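Local coordinates for protein (soluble lytic transglycosylase SLT70) (Escherichia coli, PDB 1QSA) that cleaves the glycosidic bonds between N-acetylmuramic acid and N-acetylglucosamine in periplasmic peptidoglycan, leaving a 1,6-anhydro bond in the muramic acid product, at residues 322-327 against 350-355; 356-361 against 607-612; 49-54 against 79-84. All coordinates share one frame; numbering follows the deposited sequence.

Contact 1. Residues 322-327 against 350-355; sequences RYWQAD and GFYPMV
Y323 and Y352 meet where two helices run side by side, and the path of the Y323 side chain illustrates how one aromatic residue can serve several neighbours in turn. Its CB lies 3.5 Å from CD1 of Y352, and both CG and CD2 stay against the same two ring atoms, CD1 and CE1 of Y352, CD2 of Y323 standing 3.7 Å from CE1 of Y352. The two rings are tilted against each other by 37°, an oblique pairing. CG of Y323 stands opposite its own backbone N (chi1 175°), which carries the ring on toward V355. There CG1 of V355 sits over one face in a CH-pi contact, nearest to CE1 of Y323 at 3.5 Å, and still touches CZ and, more distantly, OH. The hydroxyl that ends the chain finds its polar partner in R359. Within its own helix, Y323 places CD2 over the centre of the W324 indole, 3.7 Å above that ring's plane, which completes an aromatic cluster of Y323, W324 and Y352.

W324 adds the polar link. Its NE1 donates to OH of Y352 over 3.1 Å with an N-H...O angle of 146°, and the oxygen lies somewhat out of the indole plane. Since OH of Y352 is also hydrogen-bonded to E577, this buried hydroxyl is gripped twice and the ring is held at its far end.

The axes of the two segments approach to 10.9 Å and run nearly parallel. L342 of the intervening helix 335-346 touches Y323, whereas V573 of helix 572-578 touches W324, Y352 and V355, and K589 of helix 582-601 packs on Y352. The cluster thus joins the helical superhelix to helices near the C-terminal end of the chain.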
# COMPACT_ATOMS: atom_id res chain seq x y z
N ARG A 322 -10.16 -5.00 22.96
CA ARG A 322 -11.17 -4.53 23.90
C ARG A 322 -12.44 -5.37 23.68
O ARG A 322 -13.07 -5.84 24.64
CB ARG A 322 -11.47 -3.05 23.69
CG ARG A 322 -10.32 -2.16 24.13
CD ARG A 322 -10.55 -0.72 23.74
NE ARG A 322 -11.66 -0.12 24.47
CZ ARG A 322 -12.36 0.93 24.04
NH1 ARG A 322 -12.09 1.48 22.86
NH2 ARG A 322 -13.35 1.41 24.78
N TYR A 323 -12.79 -5.63 22.41
CA TYR A 323 -13.98 -6.44 22.13
C TYR A 323 -13.80 -7.85 22.68
O TYR A 323 -14.71 -8.38 23.32
CB TYR A 323 -14.29 -6.54 20.63
CG TYR A 323 -15.45 -7.49 20.36
CD1 TYR A 323 -16.78 -7.08 20.52
CD2 TYR A 323 -15.22 -8.84 20.05
CE1 TYR A 323 -17.85 -7.98 20.37
CE2 TYR A 323 -16.27 -9.74 19.90
CZ TYR A 323 -17.57 -9.30 20.06
OH TYR A 323 -18.61 -10.19 19.92
N TRP A 324 -12.64 -8.46 22.44
CA TRP A 324 -12.45 -9.84 22.92
C TRP A 324 -12.35 -9.93 24.44
O TRP A 324 -12.70 -10.96 25.02
CB TRP A 324 -11.32 -10.54 22.16
CG TRP A 324 -11.76 -10.87 20.74
CD1 TRP A 324 -11.36 -10.24 19.59
CD2 TRP A 324 -12.77 -11.81 20.35
NE1 TRP A 324 -12.07 -10.71 18.51
CE2 TRP A 324 -12.94 -11.68 18.94
CE3 TRP A 324 -13.55 -12.74 21.04
CZ2 TRP A 324 -13.86 -12.44 18.22
CZ3 TRP A 324 -14.48 -13.51 20.32
CH2 TRP A 324 -14.62 -13.35 18.92
N GLN A 325 -11.97 -8.83 25.08
CA GLN A 325 -11.95 -8.80 26.55
C GLN A 325 -13.41 -8.81 27.00
O GLN A 325 -13.77 -9.52 27.95
CB GLN A 325 -11.26 -7.53 27.05
CG GLN A 325 -11.20 -7.44 28.58
CD GLN A 325 -10.39 -8.56 29.20
OE1 GLN A 325 -10.92 -9.65 29.46
NE2 GLN A 325 -9.11 -8.31 29.42
N ALA A 326 -14.25 -8.03 26.32
CA ALA A 326 -15.67 -7.97 26.61
C ALA A 326 -16.30 -9.35 26.39
O ALA A 326 -17.14 -9.79 27.17
CB ALA A 326 -16.34 -6.94 25.73
N ASP A 327 -15.89 -10.03 25.31
CA ASP A 327 -16.40 -11.36 24.99
C ASP A 327 -16.11 -12.35 26.14
O ASP A 327 -16.99 -13.13 26.54
CB ASP A 327 -15.79 -11.86 23.69
CG ASP A 327 -16.34 -13.22 23.26
OD1 ASP A 327 -17.43 -13.26 22.66
OD2 ASP A 327 -15.67 -14.23 23.54
N GLY A 350 -16.13 2.47 12.90
CA GLY A 350 -15.51 1.27 12.36
C GLY A 350 -16.10 -0.10 12.62
O GLY A 350 -17.17 -0.24 13.20
N PHE A 351 -15.36 -1.10 12.16
CA PHE A 351 -15.76 -2.50 12.27
C PHE A 351 -16.14 -2.95 13.68
O PHE A 351 -17.28 -3.36 13.89
CB PHE A 351 -14.66 -3.40 11.71
CG PHE A 351 -14.98 -4.87 11.80
CD1 PHE A 351 -15.84 -5.47 10.88
CD2 PHE A 351 -14.42 -5.65 12.81
CE1 PHE A 351 -16.11 -6.84 10.97
CE2 PHE A 351 -14.69 -7.01 12.91
CZ PHE A 351 -15.54 -7.60 11.98
N TYR A 352 -15.21 -2.89 14.62
CA TYR A 352 -15.53 -3.34 15.99
C TYR A 352 -16.65 -2.55 16.66
O TYR A 352 -17.47 -3.13 17.38
CB TYR A 352 -14.28 -3.52 16.84
CG TYR A 352 -13.69 -4.90 16.65
CD1 TYR A 352 -14.31 -6.00 17.22
CD2 TYR A 352 -12.53 -5.10 15.88
CE1 TYR A 352 -13.81 -7.28 17.04
CE2 TYR A 352 -12.02 -6.39 15.69
CZ TYR A 352 -12.67 -7.47 16.28
OH TYR A 352 -12.22 -8.75 16.13
N PRO A 353 -16.67 -1.21 16.51
CA PRO A 353 -17.77 -0.47 17.13
C PRO A 353 -19.11 -1.02 16.59
O PRO A 353 -20.08 -1.14 17.33
CB PRO A 353 -17.52 0.96 16.64
CG PRO A 353 -16.05 1.05 16.71
CD PRO A 353 -15.58 -0.29 16.15
N MET A 354 -19.15 -1.39 15.30
CA MET A 354 -20.37 -1.96 14.71
C MET A 354 -20.66 -3.38 15.22
O MET A 354 -21.82 -3.77 15.38
CB MET A 354 -20.24 -2.02 13.18
CG MET A 354 -20.15 -0.68 12.48
SD MET A 354 -19.94 -0.92 10.68
CE MET A 354 -19.67 0.77 10.18
N VAL A 355 -19.59 -4.15 15.43
CA VAL A 355 -19.73 -5.50 15.97
C VAL A 355 -20.34 -5.37 17.37
O VAL A 355 -21.28 -6.10 17.73
CB VAL A 355 -18.36 -6.22 16.11
CG1 VAL A 355 -18.53 -7.47 16.96
CG2 VAL A 355 -17.79 -6.61 14.75

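Contact 2. Residues 356-361 against 607-612; sequences AAQRIG and TLMSAT
Q358 reaches from its helix to M609 and pairs with both polar groups of that one residue, an example of a side-chain amide reading an extended backbone. N of M609 donates to OE1 of Q358 at 2.9 Å, in the carbonyl plane and on a lone pair. In return, NE2 of Q358 donates to O of M609 over 3.0 Å, though it comes from well above that carbonyl's plane. The outstretched chain, with CG anti to the backbone N (chi1 -173°), carries the amide across, and two bonds would fix its rotation.

Packing is close around this amide. CB of L608 lies 3.4 Å from OE1 of Q358, and L608 itself is buried against F351, M354 and V355 of the same helix. The other side is looser: T607 is exposed and offers its CG2 to the amide carbon CD of Q358 at 3.6 Å, while S610 and A611 turn away.

Each partner lies near a helix end. Helix 351-359 closes in a Schellman motif with G361 as C-prime residue, and S610 N-caps helix 611-615 through its side chain, its own N bonded to E613; the paired bonds join one helix's last turn to the residue before the other's N-cap.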
# COMPACT_ATOMS: atom_id res chain seq x y z
N ALA A 356 -19.81 -4.42 18.14
CA ALA A 356 -20.25 -4.18 19.51
C ALA A 356 -21.74 -3.91 19.57
O ALA A 356 -22.44 -4.49 20.39
CB ALA A 356 -19.44 -3.04 20.14
N ALA A 357 -22.23 -3.04 18.68
CA ALA A 357 -23.65 -2.71 18.62
C ALA A 357 -24.49 -3.95 18.31
O ALA A 357 -25.49 -4.21 18.99
CB ALA A 357 -23.88 -1.63 17.57
N GLN A 358 -24.09 -4.74 17.30
CA GLN A 358 -24.83 -5.94 16.95
C GLN A 358 -24.79 -6.97 18.10
O GLN A 358 -25.80 -7.62 18.37
CB GLN A 358 -24.29 -6.56 15.65
CG GLN A 358 -25.15 -7.74 15.15
CD GLN A 358 -25.09 -7.97 13.64
OE1 GLN A 358 -24.35 -7.29 12.92
NE2 GLN A 358 -25.86 -8.94 13.16
N ARG A 359 -23.66 -7.07 18.79
CA ARG A 359 -23.53 -8.02 19.90
C ARG A 359 -24.55 -7.75 21.01
O ARG A 359 -25.20 -8.68 21.49
CB ARG A 359 -22.10 -8.02 20.47
CG ARG A 359 -21.87 -9.02 21.62
CD ARG A 359 -22.10 -10.45 21.13
NE ARG A 359 -22.09 -11.46 22.19
CZ ARG A 359 -20.98 -12.02 22.68
NH1 ARG A 359 -19.79 -11.59 22.30
NH2 ARG A 359 -21.08 -12.96 23.62
N ILE A 360 -24.74 -6.49 21.38
CA ILE A 360 -25.71 -6.18 22.44
C ILE A 360 -27.12 -5.83 21.96
O ILE A 360 -27.96 -5.41 22.76
CB ILE A 360 -25.20 -5.12 23.42
CG1 ILE A 360 -24.91 -3.80 22.69
CG2 ILE A 360 -23.97 -5.64 24.14
CD1 ILE A 360 -24.29 -2.76 23.59
N GLY A 361 -27.37 -6.01 20.67
CA GLY A 361 -28.68 -5.74 20.11
C GLY A 361 -29.13 -4.30 20.05
O GLY A 361 -30.32 -4.01 20.12
N THR A 607 -27.09 -2.62 9.77
CA THR A 607 -26.65 -3.69 10.68
C THR A 607 -25.41 -4.33 10.05
O THR A 607 -25.39 -4.60 8.85
CB THR A 607 -27.75 -4.75 10.87
OG1 THR A 607 -28.97 -4.10 11.25
CG2 THR A 607 -27.35 -5.76 11.96
N LEU A 608 -24.38 -4.58 10.84
CA LEU A 608 -23.13 -5.13 10.30
C LEU A 608 -23.21 -6.43 9.52
O LEU A 608 -22.59 -6.57 8.45
CB LEU A 608 -22.08 -5.25 11.40
CG LEU A 608 -20.70 -5.67 10.87
CD1 LEU A 608 -20.07 -4.52 10.08
CD2 LEU A 608 -19.81 -6.08 12.03
N MET A 609 -23.89 -7.42 10.09
CA MET A 609 -24.03 -8.73 9.46
C MET A 609 -25.49 -9.17 9.41
O MET A 609 -26.31 -8.75 10.23
CB MET A 609 -23.24 -9.80 10.25
CG MET A 609 -21.74 -9.52 10.36
SD MET A 609 -20.85 -10.93 11.02
CE MET A 609 -19.32 -10.20 11.55
N SER A 610 -25.79 -10.03 8.45
CA SER A 610 -27.14 -10.59 8.32
C SER A 610 -27.28 -11.60 9.46
O SER A 610 -26.29 -12.03 10.05
CB SER A 610 -27.29 -11.30 6.97
OG SER A 610 -26.54 -12.51 6.92
N ALA A 611 -28.52 -11.98 9.77
CA ALA A 611 -28.74 -12.96 10.84
C ALA A 611 -28.02 -14.26 10.50
O ALA A 611 -27.43 -14.89 11.38
CB ALA A 611 -30.23 -13.23 10.99
N THR A 612 -28.02 -14.63 9.23
CA THR A 612 -27.36 -15.86 8.79
C THR A 612 -25.84 -15.79 8.95
O THR A 612 -25.22 -16.72 9.48
CB THR A 612 -27.76 -16.20 7.34
OG1 THR A 612 -29.18 -16.45 7.30
CG2 THR A 612 -27.03 -17.45 6.86

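Contact 3. Residues 49-54 against 79-84; sequences DLMNQP and VNELAR
M51 and E81 mark the closest backbone approach, their CA atoms 6.8 Å apart where the 3-10 turn 50-52 comes up against helix 69-84. No direct hydrogen bond crosses; the turn instead packs over a salt bridge formed within the helix. R84 grips E81 side-on, NE to OE1 and NH2 to OE2, each at 2.8 Å, the first almost straight at 173°. The bend of E81 at chi2 (54°) brings its carboxylate back to meet the guanidinium group, and OE2 has a further salt bridge to R85.

M51 lies across this pair. Its methyl CE rests over one face of the guanidinium, 3.3 Å from NE of R84, while higher up the chain CG of M51 passes 3.8 Å from OE1 of E81. L50 adds an apolar touch, its CD2 4.2 Å from CB of E81. At the guanidinium edge a water donates to O of M51 at 2.7 Å and accepts a weak bond from NH2 of R84. Putting an alanine at E81 would probably leave R84 and R85 without their shared carboxylate and free the R84 guanidinium to swing from beneath M51.

The arrangement belongs to the helical superhelix of this enzyme, in which the connection between helices 38-48 and 55-64 docks on the C-terminal part of the next helix, 69-84.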
# COMPACT_ATOMS: atom_id res chain seq x y z
N ASP A 49 11.47 16.93 -27.72
CA ASP A 49 12.82 17.17 -28.22
C ASP A 49 13.72 17.52 -27.03
O ASP A 49 14.58 18.38 -27.14
CB ASP A 49 12.77 18.35 -29.21
CG ASP A 49 14.02 18.45 -30.08
OD1 ASP A 49 14.65 17.40 -30.35
OD2 ASP A 49 14.36 19.58 -30.51
N LEU A 50 13.54 16.81 -25.91
CA LEU A 50 14.31 17.11 -24.70
C LEU A 50 15.83 17.05 -24.89
O LEU A 50 16.56 17.84 -24.28
CB LEU A 50 13.88 16.21 -23.53
CG LEU A 50 14.21 16.82 -22.16
CD1 LEU A 50 13.42 18.12 -21.94
CD2 LEU A 50 13.94 15.80 -21.04
N MET A 51 16.30 16.16 -25.76
CA MET A 51 17.75 16.04 -25.97
C MET A 51 18.39 17.27 -26.62
O MET A 51 19.60 17.45 -26.55
CB MET A 51 18.07 14.79 -26.79
CG MET A 51 17.82 13.49 -26.04
SD MET A 51 18.35 12.05 -27.02
CE MET A 51 18.73 10.90 -25.73
N ASN A 52 17.57 18.13 -27.23
CA ASN A 52 18.08 19.33 -27.90
C ASN A 52 17.59 20.63 -27.27
O ASN A 52 17.82 21.71 -27.80
CB ASN A 52 17.69 19.27 -29.37
CG ASN A 52 18.34 18.12 -30.09
OD1 ASN A 52 19.56 17.95 -30.03
ND2 ASN A 52 17.55 17.30 -30.76
N GLN A 53 16.93 20.52 -26.12
CA GLN A 53 16.43 21.71 -25.46
C GLN A 53 17.45 22.48 -24.64
O GLN A 53 18.22 21.88 -23.87
CB GLN A 53 15.26 21.36 -24.52
CG GLN A 53 14.03 20.85 -25.20
CD GLN A 53 13.28 21.92 -25.95
OE1 GLN A 53 13.63 23.11 -25.89
NE2 GLN A 53 12.24 21.52 -26.68
N PRO A 54 17.52 23.81 -24.82
CA PRO A 54 18.48 24.57 -24.01
C PRO A 54 17.87 24.70 -22.60
O PRO A 54 16.64 24.76 -22.45
CB PRO A 54 18.55 25.93 -24.73
CG PRO A 54 17.23 26.04 -25.43
CD PRO A 54 16.95 24.64 -25.90
N VAL A 79 17.42 17.29 -15.17
CA VAL A 79 18.71 17.10 -14.49
C VAL A 79 19.33 15.83 -15.06
O VAL A 79 20.51 15.79 -15.39
CB VAL A 79 18.52 16.97 -12.96
CG1 VAL A 79 19.72 16.24 -12.33
CG2 VAL A 79 18.42 18.35 -12.35
N ASN A 80 18.51 14.79 -15.22
CA ASN A 80 19.00 13.53 -15.77
C ASN A 80 19.45 13.72 -17.24
O ASN A 80 20.43 13.10 -17.68
CB ASN A 80 17.95 12.43 -15.62
CG ASN A 80 17.70 12.08 -14.16
OD1 ASN A 80 18.55 12.30 -13.31
ND2 ASN A 80 16.51 11.55 -13.85
N GLU A 81 18.77 14.58 -17.99
CA GLU A 81 19.15 14.85 -19.39
C GLU A 81 20.50 15.56 -19.44
O GLU A 81 21.37 15.20 -20.23
CB GLU A 81 18.07 15.68 -20.11
CG GLU A 81 18.49 16.28 -21.48
CD GLU A 81 19.04 15.26 -22.49
OE1 GLU A 81 18.74 14.05 -22.38
OE2 GLU A 81 19.76 15.69 -23.41
N LEU A 82 20.69 16.55 -18.56
CA LEU A 82 21.96 17.27 -18.52
C LEU A 82 23.08 16.30 -18.12
O LEU A 82 24.19 16.40 -18.63
CB LEU A 82 21.88 18.48 -17.58
CG LEU A 82 20.96 19.59 -18.12
CD1 LEU A 82 20.73 20.63 -17.04
CD2 LEU A 82 21.54 20.24 -19.37
N ALA A 83 22.76 15.33 -17.26
CA ALA A 83 23.76 14.33 -16.86
C ALA A 83 24.11 13.46 -18.08
O ALA A 83 25.28 13.14 -18.31
CB ALA A 83 23.23 13.46 -15.71
N ARG A 84 23.10 13.14 -18.90
CA ARG A 84 23.32 12.33 -20.10
C ARG A 84 24.27 13.06 -21.06
O ARG A 84 25.10 12.42 -21.72
CB ARG A 84 22.01 12.04 -20.81
CG ARG A 84 22.15 11.08 -21.99
CD ARG A 84 20.89 11.11 -22.87
NE ARG A 84 20.74 12.41 -23.55
CZ ARG A 84 21.43 12.80 -24.61
NH1 ARG A 84 22.31 11.99 -25.19
NH2 ARG A 84 21.22 14.00 -25.13
O HOH W 1 22.12 16.49 -26.89

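Overall arrangement
Along the chain contact 3 comes first, then contact 1, then contact 2. Contacts 1 and 2 are neighbours, their centres 11 Å apart, and share helix 351-359. They touch directly: NH1 of R359 makes a salt bridge with OD1 of D327. Contact 1 pairs helices 319-331 and 351-359, and contact 2 brings the end of the latter to the C-terminal segment 607-612. Contact 3 lies across the molecule, beyond the chain's centre, about 58 Å from contact 1 and 62 Å from contact 2, centre to centre. Contacts 1 and 3 bridge only 22 and 24 residues, as between nearby helices of a superhelix, whereas contact 2 spans 245 and brings the far end of the chain back onto it.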